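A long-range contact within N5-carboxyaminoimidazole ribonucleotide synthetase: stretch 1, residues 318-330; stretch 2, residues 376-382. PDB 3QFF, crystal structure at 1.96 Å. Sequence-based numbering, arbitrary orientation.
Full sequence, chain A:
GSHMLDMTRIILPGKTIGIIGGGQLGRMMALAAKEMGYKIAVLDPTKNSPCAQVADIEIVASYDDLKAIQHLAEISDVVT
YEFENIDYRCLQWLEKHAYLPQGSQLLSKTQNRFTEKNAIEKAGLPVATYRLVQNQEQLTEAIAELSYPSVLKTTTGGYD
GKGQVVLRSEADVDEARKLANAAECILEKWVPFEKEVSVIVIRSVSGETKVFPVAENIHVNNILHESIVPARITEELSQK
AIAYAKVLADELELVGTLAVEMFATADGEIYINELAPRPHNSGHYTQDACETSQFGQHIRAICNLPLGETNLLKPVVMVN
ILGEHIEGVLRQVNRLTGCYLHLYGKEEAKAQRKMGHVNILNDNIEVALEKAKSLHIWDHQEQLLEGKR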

# COMPACT_ATOMS: atom_id res chain seq x y z
N MET A 318 -12.87 -8.67 -5.80
CA MET A 318 -12.79 -8.44 -4.38
C MET A 318 -13.86 -9.30 -3.71
O MET A 318 -15.01 -9.33 -4.19
CB MET A 318 -13.04 -6.98 -4.03
CG MET A 318 -12.84 -6.73 -2.53
SD MET A 318 -14.03 -5.66 -1.75
CE MET A 318 -15.55 -6.62 -1.87
N VAL A 319 -13.48 -10.02 -2.66
CA VAL A 319 -14.46 -10.74 -1.85
C VAL A 319 -14.44 -10.26 -0.42
O VAL A 319 -13.38 -10.17 0.20
CB VAL A 319 -14.24 -12.28 -1.86
CG1 VAL A 319 -15.54 -12.99 -1.42
CG2 VAL A 319 -13.86 -12.76 -3.23
N ASN A 320 -15.61 -9.92 0.12
CA ASN A 320 -15.69 -9.51 1.52
C ASN A 320 -15.49 -10.66 2.50
O ASN A 320 -15.97 -11.77 2.26
CB ASN A 320 -17.05 -8.85 1.82
CG ASN A 320 -16.99 -7.33 1.81
OD1 ASN A 320 -15.91 -6.73 1.72
ND2 ASN A 320 -18.15 -6.71 1.92
N ILE A 321 -14.79 -10.37 3.61
CA ILE A 321 -14.60 -11.29 4.73
C ILE A 321 -15.40 -10.80 5.94
O ILE A 321 -15.02 -9.86 6.63
CB ILE A 321 -13.10 -11.50 5.08
CG1 ILE A 321 -12.33 -11.97 3.84
CG2 ILE A 321 -12.92 -12.49 6.27
CD1 ILE A 321 -10.83 -11.72 3.92
N LEU A 322 -16.53 -11.47 6.17
CA LEU A 322 -17.38 -11.17 7.33
C LEU A 322 -16.92 -12.00 8.53
O LEU A 322 -16.08 -12.88 8.38
CB LEU A 322 -18.85 -11.43 7.00
CG LEU A 322 -19.40 -10.83 5.68
CD1 LEU A 322 -20.92 -11.12 5.54
CD2 LEU A 322 -19.15 -9.33 5.63
N GLY A 323 -17.46 -11.70 9.71
CA GLY A 323 -17.21 -12.50 10.91
C GLY A 323 -17.39 -13.99 10.67
O GLY A 323 -16.56 -14.79 11.10
N GLU A 324 -18.46 -14.36 9.96
CA GLU A 324 -18.74 -15.77 9.62
C GLU A 324 -17.69 -16.41 8.68
O GLU A 324 -17.73 -17.63 8.45
CB GLU A 324 -20.13 -15.91 8.99
CG GLU A 324 -20.21 -15.32 7.57
CD GLU A 324 -21.46 -15.74 6.80
OE1 GLU A 324 -21.68 -16.95 6.61
OE2 GLU A 324 -22.21 -14.84 6.36
N HIS A 325 -16.79 -15.61 8.10
CA HIS A 325 -15.79 -16.14 7.16
C HIS A 325 -14.36 -16.16 7.69
O HIS A 325 -13.51 -16.82 7.10
CB HIS A 325 -15.78 -15.35 5.84
CG HIS A 325 -17.12 -15.24 5.17
ND1 HIS A 325 -17.76 -14.04 4.98
CD2 HIS A 325 -17.92 -16.19 4.62
CE1 HIS A 325 -18.90 -14.24 4.36
NE2 HIS A 325 -19.03 -15.54 4.13
N ILE A 326 -14.08 -15.43 8.76
CA ILE A 326 -12.69 -15.22 9.19
C ILE A 326 -11.99 -16.56 9.53
O ILE A 326 -10.83 -16.77 9.15
CB ILE A 326 -12.58 -14.17 10.34
CG1 ILE A 326 -11.12 -13.88 10.71
CG2 ILE A 326 -13.37 -14.59 11.58
CD1 ILE A 326 -10.36 -13.05 9.66
N GLU A 327 -12.70 -17.46 10.20
CA GLU A 327 -12.12 -18.76 10.53
C GLU A 327 -11.78 -19.55 9.26
O GLU A 327 -10.72 -20.16 9.18
CB GLU A 327 -13.03 -19.56 11.46
CG GLU A 327 -12.28 -20.56 12.32
CD GLU A 327 -13.18 -21.46 13.14
OE1 GLU A 327 -14.04 -20.95 13.91
OE2 GLU A 327 -13.01 -22.70 13.05
N GLY A 328 -12.67 -19.51 8.27
CA GLY A 328 -12.41 -20.16 6.99
C GLY A 328 -11.19 -19.60 6.27
O GLY A 328 -10.43 -20.36 5.66
N VAL A 329 -11.01 -18.28 6.33
CA VAL A 329 -9.86 -17.62 5.70
C VAL A 329 -8.54 -18.09 6.35
O VAL A 329 -7.61 -18.51 5.65
CB VAL A 329 -9.99 -16.07 5.77
CG1 VAL A 329 -8.69 -15.38 5.31
CG2 VAL A 329 -11.18 -15.58 4.93
N LEU A 330 -8.49 -18.03 7.68
CA LEU A 330 -7.25 -18.36 8.41
C LEU A 330 -6.85 -19.81 8.23
O LEU A 330 -5.66 -20.12 8.15
CB LEU A 330 -7.36 -18.02 9.90
CG LEU A 330 -7.54 -16.54 10.28
CD1 LEU A 330 -7.85 -16.45 11.76
CD2 LEU A 330 -6.31 -15.68 9.95
N HIS A 376 -14.13 -22.61 -0.81
CA HIS A 376 -15.24 -23.02 0.06
C HIS A 376 -15.33 -22.23 1.36
O HIS A 376 -15.62 -22.79 2.43
CB HIS A 376 -15.23 -24.55 0.28
CG HIS A 376 -15.51 -25.32 -0.97
ND1 HIS A 376 -16.75 -25.32 -1.58
CD2 HIS A 376 -14.71 -26.08 -1.75
CE1 HIS A 376 -16.70 -26.05 -2.68
NE2 HIS A 376 -15.47 -26.52 -2.81
N ILE A 377 -15.05 -20.94 1.28
CA ILE A 377 -15.19 -20.05 2.43
C ILE A 377 -16.55 -19.36 2.38
O ILE A 377 -17.16 -19.10 3.42
CB ILE A 377 -14.06 -18.99 2.44
CG1 ILE A 377 -12.70 -19.67 2.68
CG2 ILE A 377 -14.32 -17.92 3.49
CD1 ILE A 377 -11.49 -18.79 2.32
N TRP A 378 -17.03 -19.06 1.17
CA TRP A 378 -18.24 -18.26 1.01
C TRP A 378 -19.45 -19.07 0.52
O TRP A 378 -20.34 -18.51 -0.11
CB TRP A 378 -17.98 -17.04 0.10
CG TRP A 378 -16.86 -16.15 0.62
CD1 TRP A 378 -16.98 -15.15 1.54
CD2 TRP A 378 -15.47 -16.21 0.27
NE1 TRP A 378 -15.74 -14.58 1.79
CE2 TRP A 378 -14.81 -15.20 1.01
CE3 TRP A 378 -14.73 -17.01 -0.62
CZ2 TRP A 378 -13.42 -14.98 0.90
CZ3 TRP A 378 -13.36 -16.78 -0.73
CH2 TRP A 378 -12.72 -15.76 0.03
N ASP A 379 -19.47 -20.37 0.83
CA ASP A 379 -20.55 -21.28 0.40
C ASP A 379 -21.96 -20.77 0.76
O ASP A 379 -22.91 -20.96 -0.00
CB ASP A 379 -20.32 -22.70 0.94
CG ASP A 379 -19.30 -23.50 0.13
OD1 ASP A 379 -18.67 -24.42 0.69
OD2 ASP A 379 -19.11 -23.23 -1.08
N HIS A 380 -22.08 -20.15 1.93
CA HIS A 380 -23.31 -19.48 2.36
C HIS A 380 -23.79 -18.46 1.31
O HIS A 380 -24.93 -18.55 0.82
CB HIS A 380 -23.07 -18.81 3.72
CG HIS A 380 -24.27 -18.12 4.30
ND1 HIS A 380 -24.17 -17.22 5.34
CD2 HIS A 380 -25.59 -18.20 4.00
CE1 HIS A 380 -25.38 -16.77 5.65
NE2 HIS A 380 -26.26 -17.35 4.85
N GLN A 381 -22.91 -17.53 0.96
CA GLN A 381 -23.23 -16.49 -0.02
C GLN A 381 -23.54 -17.08 -1.38
O GLN A 381 -24.52 -16.69 -2.02
CB GLN A 381 -22.10 -15.45 -0.12
CG GLN A 381 -22.08 -14.42 1.03
CD GLN A 381 -21.76 -15.03 2.40
OE1 GLN A 381 -21.04 -16.03 2.50
NE2 GLN A 381 -22.29 -14.42 3.45
N GLU A 382 -22.72 -18.04 -1.80
CA GLU A 382 -22.93 -18.77 -3.06
C GLU A 382 -24.25 -19.56 -3.09
O GLU A 382 -24.81 -19.78 -4.17
CB GLU A 382 -21.76 -19.73 -3.30
CG GLU A 382 -20.49 -19.04 -3.72
CD GLU A 382 -19.22 -19.70 -3.18
OE1 GLU A 382 -18.17 -19.02 -3.20
OE2 GLU A 382 -19.27 -20.87 -2.73

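A strand, Met318 to Leu322, and the helix that follows it pack against a turn and the start of a short helix at Ile377 to Gln381, burying 470 Å² in all. His325 and Trp378 lie at the heart of the contact. His325 takes an m rotamer (chi1 -54°, chi2 116°) in which both ring nitrogens are satisfied: ND1 accepts a hydrogen bond from Leu322 N (3.1 Å) within its own stretch, while NE2 donates to Gln381 OE1 (2.6 Å, N-H...O angle 153°). The bond from Leu322 N thus ties one side of the imidazole to the end of the strand and leaves NE2 to reach across. Ile377 O lies near the plane of the ring, 3.2 Å from His325 CD2, and Trp378 CD1 sits over one face, 3.3 Å from His325 NE2. The two aromatic rings form an edge-to-face pair, the edge of Trp378 directed at the face of His325, with the centroids of the His325 ring and the Trp378 five-membered ring 4.2 Å apart and planes at 50°.

Trp378 occupies the N-cap position of its helix. Its CA-to-CB bond points sideways, but with chi1 at -57° (m) and chi2 at -85° the indole comes nearer to the strand. There Val319, a t rotamer, places CG1 over the five-membered ring of Trp378, 3.5 Å from its centroid and 17° off the normal, a CH-pi contact. Ile321 CG1 approaches the edge of the indole, near its plane, at Trp378 CZ2 (4.3 Å). Trp378 NE1 donates to Asn320 O at 2.9 Å, but the angle of 130° makes this bond weak.

Gln381 is bent, chi1 m and chi2 p (66°), so that its amide serves two partners: OE1 accepts from His325, and Gln381 NE2 donates to Glu324 OE2 (2.9 Å, 157°). Glu324, with chi1 p and chi2 t, brings its carboxylate to the second helix, where Glu324 OE1 takes the hydrogen bond from His380 ND1 (2.8 Å, 164°). His380, a t rotamer, meets OE1 near its ring plane, in keeping with a nearly straight bond. Glu324, Gln381 and His325 therefore form a continuous chain of side-chain hydrogen bonds, with His380 joining at the carboxylate.

Ile377, chi1 m and chi2 t, sets its CG2 3.8 Å from His325 CB. Farther along the first helix the contact is apolar, with Ile377 CD1 4.1 Å from Val329 CG2. The nearest pair of CA atoms is Gly328 CA and Ile377 CA, 5.3 Å apart; a CB on Gly328 would fall a tight 3.4 Å from Ile377 CG2.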